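PDB 2QUD: capsid protein from Pseudomonas phage PP7, which assembles as dimers into an icosahedral capsid, packages the viral RNA genome and represses translation of the viral replicase late in infection. Local coordinates for residues Arg49-Ala53 with Lys54-Arg58; Ser96-Ser99 with Leu100-Thr104; Val113-Leu116 with Val117-Val121. All coordinates share one frame; numbering follows the deposited sequence.

Contact 1: Arg49-Ala53 with Lys54-Arg58; sequences RQNGA and KTAYR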
ATOM      1  N   ARG A  49      -3.588  -7.534  13.636  0.50 17.22           N
ATOM      2  CA  ARG A  49      -4.445  -7.722  14.821  0.50 18.51           C
ATOM      3  C   ARG A  49      -5.859  -8.139  14.430  0.50 15.81           C
ATOM      4  O   ARG A  49      -6.424  -7.621  13.452  0.50 18.78           O
ATOM      5  CB  ARG A  49      -4.463  -6.444  15.682  0.50 25.84           C
ATOM      6  CG  ARG A  49      -5.013  -5.195  14.980  0.50 29.96           C
ATOM      7  CD  ARG A  49      -4.766  -3.904  15.786  0.50 43.25           C
ATOM      8  NE  ARG A  49      -3.413  -3.335  15.614  0.50 46.56           N
ATOM      9  CZ  ARG A  49      -2.455  -3.230  16.552  0.50 58.27           C
ATOM     10  NH1 ARG A  49      -2.628  -3.641  17.812  0.50 71.45           N
ATOM     11  NH2 ARG A  49      -1.278  -2.686  16.224  0.50 29.67           N
ATOM     12  N   GLN A  50      -6.441  -9.040  15.226  1.00 24.30           N
ATOM     13  CA  GLN A  50      -7.783  -9.477  15.012  1.00 22.08           C
ATOM     14  C   GLN A  50      -8.635  -8.307  15.444  1.00 19.69           C
ATOM     15  O   GLN A  50      -8.311  -7.599  16.411  1.00 25.01           O
ATOM     16  CB  GLN A  50      -8.188 -10.638  15.903  1.00 30.68           C
ATOM     17  CG  GLN A  50      -7.463 -11.933  15.733  1.00 44.83           C
ATOM     18  CD  GLN A  50      -8.157 -13.030  16.520  1.00 51.01           C
ATOM     19  OE1 GLN A  50      -7.818 -13.308  17.674  1.00 53.55           O
ATOM     20  NE2 GLN A  50      -9.178 -13.614  15.918  1.00 37.37           N
ATOM     21  N   ASN A  51      -9.770  -8.149  14.795  1.00 20.99           N
ATOM     22  CA  ASN A  51     -10.801  -7.262  15.346  1.00 21.97           C
ATOM     23  C   ASN A  51     -11.408  -7.791  16.654  1.00 29.89           C
ATOM     24  O   ASN A  51     -11.189  -8.929  17.074  1.00 25.29           O
ATOM     25  CB  ASN A  51     -11.844  -6.922  14.259  1.00 27.20           C
ATOM     26  CG  ASN A  51     -12.786  -8.078  13.937  1.00 27.98           C
ATOM     27  OD1 ASN A  51     -12.617  -9.217  14.406  1.00 24.21           O
ATOM     28  ND2 ASN A  51     -13.821  -7.776  13.147  1.00 30.26           N
ATOM     29  N   GLY A  52     -12.156  -6.937  17.319  1.00 29.22           N
ATOM     30  CA  GLY A  52     -12.734  -7.326  18.579  1.00 21.38           C
ATOM     31  C   GLY A  52     -13.635  -8.539  18.539  1.00 28.99           C
ATOM     32  O   GLY A  52     -13.619  -9.387  19.453  1.00 34.27           O
ATOM     33  N   ALA A  53     -14.449  -8.617  17.487  1.00 30.71           N
ATOM     34  CA  ALA A  53     -15.380  -9.721  17.284  1.00 30.06           C
ATOM     35  C   ALA A  53     -14.739 -11.043  16.859  1.00 29.94           C
ATOM     36  O   ALA A  53     -15.417 -12.084  16.882  1.00 34.07           O
ATOM     37  CB  ALA A  53     -16.480  -9.309  16.273  1.00 39.43           C
ATOM     38  N   LYS A  54     -13.464 -10.989  16.452  1.00 23.91           N
ATOM     39  CA  LYS A  54     -12.708 -12.150  15.964  1.00 30.64           C
ATOM     40  C   LYS A  54     -13.328 -12.699  14.673  1.00 34.93           C
ATOM     41  O   LYS A  54     -13.375 -13.913  14.457  1.00 35.20           O
ATOM     42  CB  LYS A  54     -12.587 -13.235  17.046  1.00 40.21           C
ATOM     43  CG  LYS A  54     -11.968 -12.715  18.353  1.00 48.90           C
ATOM     44  CD  LYS A  54     -12.107 -13.695  19.501  1.00 62.18           C
ATOM     45  CE  LYS A  54     -11.078 -13.415  20.602  1.00 76.68           C
ATOM     46  NZ  LYS A  54     -10.852 -11.956  20.853  1.00 60.89           N
ATOM     47  N   THR A  55     -13.791 -11.783  13.824  1.00 27.22           N
ATOM     48  CA  THR A  55     -14.323 -12.124  12.503  1.00 29.45           C
ATOM     49  C   THR A  55     -13.439 -11.643  11.350  1.00 27.58           C
ATOM     50  O   THR A  55     -13.719 -11.975  10.194  1.00 24.36           O
ATOM     51  CB  THR A  55     -15.699 -11.508  12.295  1.00 27.75           C
ATOM     52  OG1 THR A  55     -15.613 -10.079  12.419  1.00 27.86           O
ATOM     53  CG2 THR A  55     -16.696 -12.075  13.288  1.00 25.10           C
ATOM     54  N   ALA A  56     -12.415 -10.842  11.647  1.00 25.27           N
ATOM     55  CA  ALA A  56     -11.553 -10.284  10.617  1.00 22.83           C
ATOM     56  C   ALA A  56     -10.206  -9.994  11.235  1.00 26.03           C
ATOM     57  O   ALA A  56     -10.027  -9.966  12.450  1.00 21.33           O
ATOM     58  CB  ALA A  56     -12.132  -9.027  10.049  1.00 23.56           C
ATOM     59  N   TYR A  57      -9.255  -9.799  10.358  1.00 19.69           N
ATOM     60  CA  TYR A  57      -7.903  -9.364  10.714  1.00 23.30           C
ATOM     61  C   TYR A  57      -7.603  -8.047  10.010  1.00 20.06           C
ATOM     62  O   TYR A  57      -8.135  -7.788   8.937  1.00 21.52           O
ATOM     63  CB  TYR A  57      -6.869 -10.397  10.263  1.00 21.31           C
ATOM     64  CG  TYR A  57      -7.051 -11.753  10.895  1.00 21.98           C
ATOM     65  CD1 TYR A  57      -6.371 -12.096  12.051  1.00 27.07           C
ATOM     66  CD2 TYR A  57      -7.936 -12.672  10.368  1.00 24.78           C
ATOM     67  CE1 TYR A  57      -6.570 -13.337  12.652  1.00 27.69           C
ATOM     68  CE2 TYR A  57      -8.135 -13.920  10.951  1.00 34.79           C
ATOM     69  CZ  TYR A  57      -7.448 -14.244  12.096  1.00 39.21           C
ATOM     70  OH  TYR A  57      -7.640 -15.470  12.674  1.00 43.55           O
ATOM     71  N   ARG A  58      -6.769  -7.231  10.647  1.00 19.20           N
ATOM     72  CA  ARG A  58      -6.380  -5.939  10.137  1.00 17.74           C
ATOM     73  C   ARG A  58      -4.859  -5.967  10.045  1.00 16.87           C
ATOM     74  O   ARG A  58      -4.166  -6.168  11.065  1.00 17.68           O
ATOM     75  CB  ARG A  58      -6.858  -4.786  11.002  1.00 23.12           C
ATOM     76  CG  ARG A  58      -8.380  -4.613  11.005  1.00 40.50           C
ATOM     77  CD  ARG A  58      -8.900  -4.024   9.695  1.00 56.85           C
ATOM     78  NE  ARG A  58      -8.694  -2.575   9.624  1.00 44.62           N
ATOM     79  CZ  ARG A  58      -9.552  -1.657  10.062  1.00 58.52           C
ATOM     80  NH1 ARG A  58      -9.240  -0.374   9.922  1.00 68.07           N
ATOM     81  NH2 ARG A  58     -10.704  -1.991  10.655  1.00 45.39           N
TER
HETATM   82  O   HOH W   1      -3.061  -3.948  12.454  1.00 22.91           O
HETATM   83  O   HOH W   2     -10.359 -13.080  13.760  1.00 43.79           O
HETATM   84  O   HOH W   3      -9.890  -9.866  19.390  1.00 40.65           O

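Contact 2: Ser96-Ser99 with Leu100-Thr104; sequences SRKS and LYDLT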
ATOM      1  N   SER A  96      -9.878 -15.559  -2.618  1.00 18.62           N
ATOM      2  CA  SER A  96     -10.307 -14.158  -2.460  1.00 18.63           C
ATOM      3  C   SER A  96      -9.201 -13.267  -1.869  1.00 16.69           C
ATOM      4  O   SER A  96      -9.040 -12.123  -2.264  1.00 17.87           O
ATOM      5  CB  SER A  96     -11.584 -14.010  -1.600  1.00 18.02           C
ATOM      6  OG  SER A  96     -11.385 -14.370  -0.246  1.00 21.63           O
ATOM      7  N   ARG A  97      -8.467 -13.806  -0.904  1.00 16.43           N
ATOM      8  CA  ARG A  97      -7.332 -13.094  -0.309  1.00 16.91           C
ATOM      9  C   ARG A  97      -6.229 -12.902  -1.344  1.00 15.66           C
ATOM     10  O   ARG A  97      -5.686 -11.812  -1.466  1.00 18.12           O
ATOM     11  CB  ARG A  97      -6.795 -13.838   0.908  1.00 15.37           C
ATOM     12  CG  ARG A  97      -7.797 -13.947   2.054  1.00 15.65           C
ATOM     13  CD  ARG A  97      -7.221 -14.522   3.303  1.00 18.07           C
ATOM     14  NE  ARG A  97      -6.690 -15.879   3.163  1.00 20.47           N
ATOM     15  CZ  ARG A  97      -7.376 -17.008   3.302  1.00 21.84           C
ATOM     16  NH1 ARG A  97      -8.693 -17.024   3.522  1.00 21.62           N
ATOM     17  NH2 ARG A  97      -6.733 -18.160   3.194  1.00 22.75           N
ATOM     18  N   LYS A  98      -5.916 -13.974  -2.089  1.00 15.54           N
ATOM     19  CA  LYS A  98      -4.922 -13.909  -3.167  0.50 17.54           C
ATOM     20  C   LYS A  98      -5.364 -12.913  -4.243  1.00 16.80           C
ATOM     21  O   LYS A  98      -4.537 -12.171  -4.758  1.00 15.88           O
ATOM     22  CB  LYS A  98      -4.657 -15.306  -3.732  0.50 15.99           C
ATOM     23  CG  LYS A  98      -3.797 -15.410  -4.954  0.50 15.71           C
ATOM     24  CD  LYS A  98      -2.427 -14.791  -4.898  0.50 21.58           C
ATOM     25  CE  LYS A  98      -1.593 -15.357  -6.050  0.50 18.43           C
ATOM     26  NZ  LYS A  98      -0.352 -14.597  -6.312  0.50 13.02           N
ATOM     27  N   SER A  99      -6.665 -12.851  -4.563  1.00 15.92           N
ATOM     28  CA  SER A  99      -7.167 -11.903  -5.551  0.50 13.43           C
ATOM     29  C   SER A  99      -6.976 -10.453  -5.085  1.00 14.92           C
ATOM     30  O   SER A  99      -6.535  -9.598  -5.843  1.00 17.01           O
ATOM     31  CB  SER A  99      -8.642 -12.165  -5.870  0.50 12.47           C
ATOM     32  OG  SER A  99      -9.153 -11.216  -6.793  0.50 11.45           O
ATOM     33  N   LEU A 100      -7.355 -10.179  -3.836  1.00 16.66           N
ATOM     34  CA  LEU A 100      -7.171  -8.827  -3.270  1.00 15.63           C
ATOM     35  C   LEU A 100      -5.686  -8.418  -3.387  1.00 14.50           C
ATOM     36  O   LEU A 100      -5.374  -7.298  -3.786  1.00 16.30           O
ATOM     37  CB  LEU A 100      -7.655  -8.788  -1.811  1.00 17.02           C
ATOM     38  CG  LEU A 100      -7.579  -7.413  -1.136  1.00 14.02           C
ATOM     39  CD1 LEU A 100      -8.625  -6.523  -1.754  1.00 18.09           C
ATOM     40  CD2 LEU A 100      -7.689  -7.555   0.407  1.00 19.48           C
ATOM     41  N   TYR A 101      -4.796  -9.316  -2.982  1.00 16.10           N
ATOM     42  CA  TYR A 101      -3.365  -9.110  -3.121  1.00 15.29           C
ATOM     43  C   TYR A 101      -2.926  -8.842  -4.584  1.00 15.59           C
ATOM     44  O   TYR A 101      -2.257  -7.849  -4.902  1.00 16.36           O
ATOM     45  CB  TYR A 101      -2.597 -10.332  -2.541  1.00 17.48           C
ATOM     46  CG  TYR A 101      -1.140 -10.212  -2.828  1.00 15.93           C
ATOM     47  CD1 TYR A 101      -0.316  -9.356  -2.093  1.00 16.64           C
ATOM     48  CD2 TYR A 101      -0.561 -10.879  -3.921  1.00 15.24           C
ATOM     49  CE1 TYR A 101       1.031  -9.197  -2.399  1.00 15.32           C
ATOM     50  CE2 TYR A 101       0.789 -10.699  -4.238  1.00 16.63           C
ATOM     51  CZ  TYR A 101       1.587  -9.848  -3.488  1.00 16.90           C
ATOM     52  OH  TYR A 101       2.924  -9.732  -3.863  1.00 18.16           O
ATOM     53  N   ASP A 102      -3.291  -9.745  -5.480  1.00 16.37           N
ATOM     54  CA  ASP A 102      -2.904  -9.657  -6.871  1.00 17.43           C
ATOM     55  C   ASP A 102      -3.389  -8.357  -7.504  1.00 17.00           C
ATOM     56  O   ASP A 102      -2.670  -7.685  -8.263  1.00 17.30           O
ATOM     57  CB  ASP A 102      -3.476 -10.847  -7.632  1.00 15.27           C
ATOM     58  CG  ASP A 102      -2.702 -12.159  -7.414  1.00 20.60           C
ATOM     59  OD1 ASP A 102      -1.554 -12.144  -6.900  1.00 18.87           O
ATOM     60  OD2 ASP A 102      -3.244 -13.236  -7.789  1.00 20.13           O
ATOM     61  N   LEU A 103      -4.639  -8.014  -7.229  1.00 15.87           N
ATOM     62  CA  LEU A 103      -5.184  -6.752  -7.757  1.00 20.56           C
ATOM     63  C   LEU A 103      -4.476  -5.524  -7.176  1.00 15.39           C
ATOM     64  O   LEU A 103      -4.253  -4.540  -7.886  1.00 16.07           O
ATOM     65  CB  LEU A 103      -6.681  -6.667  -7.496  1.00 17.39           C
ATOM     66  CG  LEU A 103      -7.501  -7.674  -8.325  1.00 19.44           C
ATOM     67  CD1 LEU A 103      -8.908  -7.804  -7.710  1.00 20.47           C
ATOM     68  CD2 LEU A 103      -7.637  -7.251  -9.795  1.00 20.62           C
ATOM     69  N   THR A 104      -4.121  -5.565  -5.905  1.00 15.27           N
ATOM     70  CA  THR A 104      -3.437  -4.444  -5.310  1.00 14.40           C
ATOM     71  C   THR A 104      -2.005  -4.313  -5.853  1.00 15.11           C
ATOM     72  O   THR A 104      -1.578  -3.295  -6.114  1.00 16.05           O
ATOM     73  CB  THR A 104      -3.389  -4.549  -3.801  1.00 17.35           C
ATOM     74  OG1 THR A 104      -4.705  -4.515  -3.294  1.00 14.93           O
ATOM     75  CG2 THR A 104      -2.607  -3.432  -3.227  1.00 18.11           C
TER

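Contact 3: Val113-Leu116 with Val117-Val121; sequences VEDL and VVNLV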
ATOM      1  N   VAL A 113      -1.117   5.201 -10.947  1.00 21.43           N
ATOM      2  CA  VAL A 113      -0.839   5.409  -9.517  0.50 17.99           C
ATOM      3  C   VAL A 113       0.505   6.130  -9.325  1.00 16.94           C
ATOM      4  O   VAL A 113       0.649   7.000  -8.489  1.00 20.76           O
ATOM      5  CB  VAL A 113      -0.898   4.071  -8.742  0.50 13.44           C
ATOM      6  CG1 VAL A 113      -0.332   4.235  -7.311  0.50  9.73           C
ATOM      7  CG2 VAL A 113      -2.342   3.562  -8.702  0.50 17.80           C
ATOM      8  N   GLU A 114       1.494   5.768 -10.145  1.00 20.43           N
ATOM      9  CA  GLU A 114       2.786   6.438 -10.106  1.00 22.01           C
ATOM     10  C   GLU A 114       2.599   7.948 -10.329  1.00 21.70           C
ATOM     11  O   GLU A 114       3.173   8.757  -9.623  1.00 22.13           O
ATOM     12  CB  GLU A 114       3.762   5.879 -11.157  1.00 22.78           C
ATOM     13  CG  GLU A 114       5.177   6.448 -11.007  1.00 20.76           C
ATOM     14  CD  GLU A 114       6.202   5.869 -11.952  1.00 25.08           C
ATOM     15  OE1 GLU A 114       5.905   4.880 -12.646  1.00 28.91           O
ATOM     16  OE2 GLU A 114       7.325   6.424 -11.999  1.00 28.99           O
ATOM     17  N   ASP A 115       1.803   8.312 -11.330  1.00 22.90           N
ATOM     18  CA  ASP A 115       1.622   9.727 -11.682  1.00 22.27           C
ATOM     19  C   ASP A 115       0.799  10.469 -10.618  1.00 23.08           C
ATOM     20  O   ASP A 115       0.965  11.671 -10.398  1.00 24.84           O
ATOM     21  CB  ASP A 115       0.996   9.830 -13.079  1.00 24.63           C
ATOM     22  CG  ASP A 115       1.453  11.053 -13.858  1.00 31.79           C
ATOM     23  OD1 ASP A 115       0.740  11.404 -14.810  1.00 32.41           O
ATOM     24  OD2 ASP A 115       2.523  11.614 -13.573  1.00 32.32           O
ATOM     25  N   LEU A 116      -0.088   9.745  -9.959  1.00 21.54           N
ATOM     26  CA  LEU A 116      -0.861  10.282  -8.851  1.00 24.36           C
ATOM     27  C   LEU A 116       0.052  10.639  -7.690  1.00 26.04           C
ATOM     28  O   LEU A 116      -0.039  11.731  -7.139  1.00 23.55           O
ATOM     29  CB  LEU A 116      -1.959   9.295  -8.408  1.00 24.56           C
ATOM     30  CG  LEU A 116      -2.771   9.653  -7.164  1.00 25.55           C
ATOM     31  CD1 LEU A 116      -3.532  10.999  -7.306  1.00 24.49           C
ATOM     32  CD2 LEU A 116      -3.718   8.491  -6.851  1.00 26.18           C
ATOM     33  N   VAL A 117       0.929   9.715  -7.296  1.00 23.08           N
ATOM     34  CA  VAL A 117       1.833   9.979  -6.182  1.00 21.45           C
ATOM     35  C   VAL A 117       2.946  10.984  -6.476  1.00 22.52           C
ATOM     36  O   VAL A 117       3.292  11.800  -5.620  1.00 24.57           O
ATOM     37  CB  VAL A 117       2.397   8.652  -5.620  1.00 24.54           C
ATOM     38  CG1 VAL A 117       3.540   8.904  -4.608  1.00 22.61           C
ATOM     39  CG2 VAL A 117       1.217   7.843  -5.022  1.00 21.71           C
ATOM     40  N   VAL A 118       3.499  10.922  -7.681  1.00 21.53           N
ATOM     41  CA  VAL A 118       4.617  11.777  -8.050  1.00 23.19           C
ATOM     42  C   VAL A 118       4.144  13.176  -8.522  1.00 23.15           C
ATOM     43  O   VAL A 118       4.791  14.181  -8.220  1.00 23.98           O
ATOM     44  CB  VAL A 118       5.521  11.071  -9.089  1.00 24.37           C
ATOM     45  CG1 VAL A 118       6.660  11.969  -9.533  1.00 24.96           C
ATOM     46  CG2 VAL A 118       6.085   9.742  -8.506  1.00 22.94           C
ATOM     47  N   ASN A 119       3.034  13.225  -9.252  1.00 21.42           N
ATOM     48  CA  ASN A 119       2.551  14.477  -9.868  1.00 22.29           C
ATOM     49  C   ASN A 119       1.145  14.920  -9.476  1.00 25.94           C
ATOM     50  O   ASN A 119       0.626  15.903 -10.033  1.00 26.76           O
ATOM     51  CB  ASN A 119       2.675  14.367 -11.385  1.00 24.40           C
ATOM     52  CG  ASN A 119       4.103  14.373 -11.830  1.00 25.58           C
ATOM     53  OD1 ASN A 119       4.837  15.299 -11.511  1.00 26.88           O
ATOM     54  ND2 ASN A 119       4.532  13.325 -12.564  1.00 27.99           N
ATOM     55  N   LEU A 120       0.531  14.223  -8.520  1.00 24.95           N
ATOM     56  CA  LEU A 120      -0.811  14.523  -8.042  1.00 26.23           C
ATOM     57  C   LEU A 120      -1.868  14.488  -9.162  1.00 29.22           C
ATOM     58  O   LEU A 120      -2.905  15.133  -9.054  1.00 31.68           O
ATOM     59  CB  LEU A 120      -0.820  15.839  -7.230  1.00 29.08           C
ATOM     60  CG  LEU A 120       0.190  15.944  -6.083  1.00 34.32           C
ATOM     61  CD1 LEU A 120       0.089  17.308  -5.377  1.00 32.04           C
ATOM     62  CD2 LEU A 120      -0.008  14.786  -5.102  1.00 32.65           C
ATOM     63  N   VAL A 121      -1.607  13.708 -10.219  1.00 24.93           N
ATOM     64  CA  VAL A 121      -2.533  13.624 -11.346  1.00 26.92           C
ATOM     65  C   VAL A 121      -3.646  12.632 -10.991  1.00 28.13           C
ATOM     66  O   VAL A 121      -3.365  11.473 -10.668  1.00 26.32           O
ATOM     67  CB  VAL A 121      -1.822  13.205 -12.672  1.00 26.56           C
ATOM     68  CG1 VAL A 121      -2.839  12.986 -13.810  1.00 30.94           C
ATOM     69  CG2 VAL A 121      -0.798  14.214 -13.058  1.00 26.06           C
TER

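Contact 1: Arg49-Ala53 with Lys54-Arg58
Asn51 and Thr55 lock the tip of a beta hairpin, and the hold comes largely from one amide side chain. With CG set between the backbone N and the carbonyl carbon (chi1 74°), the Asn51 amide folds back into the turn. Its OD1 accepts from Thr55 N at 2.9 Å, in the carbonyl plane and on a lone pair, while Ala56 N reaches the same oxygen from well above that plane at 3.2 Å. The other arm, ND2, points at Thr55 OG1 (3.0 Å) almost straight and within the amide plane. Backbone bonds continue the closure: Asn51 N binds Ala56 O, Lys54 N closes a type I turn onto Asn51 O, and Arg49 and Arg58 form an antiparallel hydrogen-bonded pair. Gln50 packs alongside Tyr57, its CG 3.5 Å from Tyr57 CE1, with amide and ring planes 21° apart; Tyr57 also packs on Leu120 of the second subunit.

The solvent side belongs to exposed Arg49 and Lys54. The Lys54 chain crosses the turn to a water that its NZ shares with Asn51 O, and another water links Arg49 NE to Arg58 O.

Arg49, Ala56 and Arg58 all bind RNA. Arg58 NE is already held by a salt bridge to Asp85, whereas Arg49, water-bound at NE, was modelled in two conformers, consistent with a side chain of some mobility on a tip fixed by its own amide.

Contact 2: Ser96-Ser99 with Leu100-Thr104
Lys98 NZ is gripped by two carboxylates: Asp102 one helical turn on, whose OD1 lies 2.8 Å from it, and Glu114 of the second subunit. Asp102 OD1 offers its syn lone pair, on the side of the other oxygen, and Asp102 OD2 comes within 3.2 Å of Lys98 CE. The lysine chain leaves anti to its own nitrogen and then bends at chi2 (55°), which swings its end back across Asp102. Two acidic partners would be expected to favour the positive charge of the lysine, although Lys98 was modelled in two conformers, so the grip may not be permanent.

Beneath the salt bridge runs regular alpha-helical bonding, with Leu100 N, Tyr101 N, Asp102 N and Leu103 N each donating to the carbonyl four residues back. This is the longer of the two C-terminal helices of the coat protein fold, which pack against the second subunit of the dimer. Leu100 turns instead to Val86 and Ile88 on strand 76-89 of its own chain.

Along another side, in the conformer described, Leu103 CD1 lies 3.5 Å from Ser99 OG, a hydroxyl bonded to Gln65 of the second subunit. Tyr101 presents its ring edge to Lys98 O and sends its hydroxyl to Val108 O of that subunit. Further along, Leu100 O receives both Thr104 N (3.0 Å) and Thr104 OG1 (2.9 Å), which approach from opposite faces of the carbonyl plane.

Contact 3: Val113-Leu116 with Val117-Val121
The chain from Val113 keeps helical bonding as far as Asn119, then turns at Leu120, whose backbone adopts a left-handed conformation (phi 58°), and carries Val121 back beside Asp115 and Leu116. Val117 N and Val118 N bind the carbonyls four residues earlier in the usual way, as does Asn119 N, which lies 2.8 Å from Asp115 O; Leu120 N makes a weak bond of the same kind to Leu116 O. The departure is an extra bond: Val121 N, six residues on, also donates to Asp115 O at 3.3 Å, arriving from the face of its plane opposite to Asn119 N.

The side chains repeat this closure on the outside of the turn. Asp115 OD2 receives Asn119 ND2 at 2.8 Å, met nearly along the C-O axis of the carboxylate and close to the plane of the amide. The two flat groups stand almost perpendicular, 84° apart, and are not stacked. The other oxygen, Asp115 OD1, rests 3.7 Å from Val121 CG2, with a weak, long ion pair to Arg125 as its further partner.

This is the C-terminal end of helix 111-119, the second helix of the coat protein fold, and much of its surface is given over to the dimer. Glu114 packs on Tyr101 of the second subunit, Val118 O accepts from Arg97 of that subunit, and Leu116 packs on its Val59.

Leu116 CG lies anti to the backbone N (chi1 174°), which lays CD1 3.4 Å from Val121 O. That same oxygen receives a CA-H...O contact from Leu116 CA. Val117 and Val113 meanwhile face Trp82 of strand 76-89, and Leu123 touches both Val113 and Leu116.

Overall arrangement
Contact 1 lies at the surface, at the end of the hairpin of strands 43-50 and 56-68, whereas contacts 2 and 3 are partly buried on the two successive helices. The second subunit reaches nine residues of contact 2 and six of contact 3, but one, Tyr57, of contact 1. Their centres lie about 19 Å (1 to 2), 23 Å (2 to 3) and 33 Å (1 to 3) apart, and none touches another within the chain. Chemistry follows place. At the hairpin tip, a side-chain amide and waters supplement the backbone bonds; mid-helix, charge is shared across the dimer; at the helix end one carbonyl takes a second backbone donor. The dimer links contacts 2 and 3 directly, through Lys98 and Glu114 of opposite subunits.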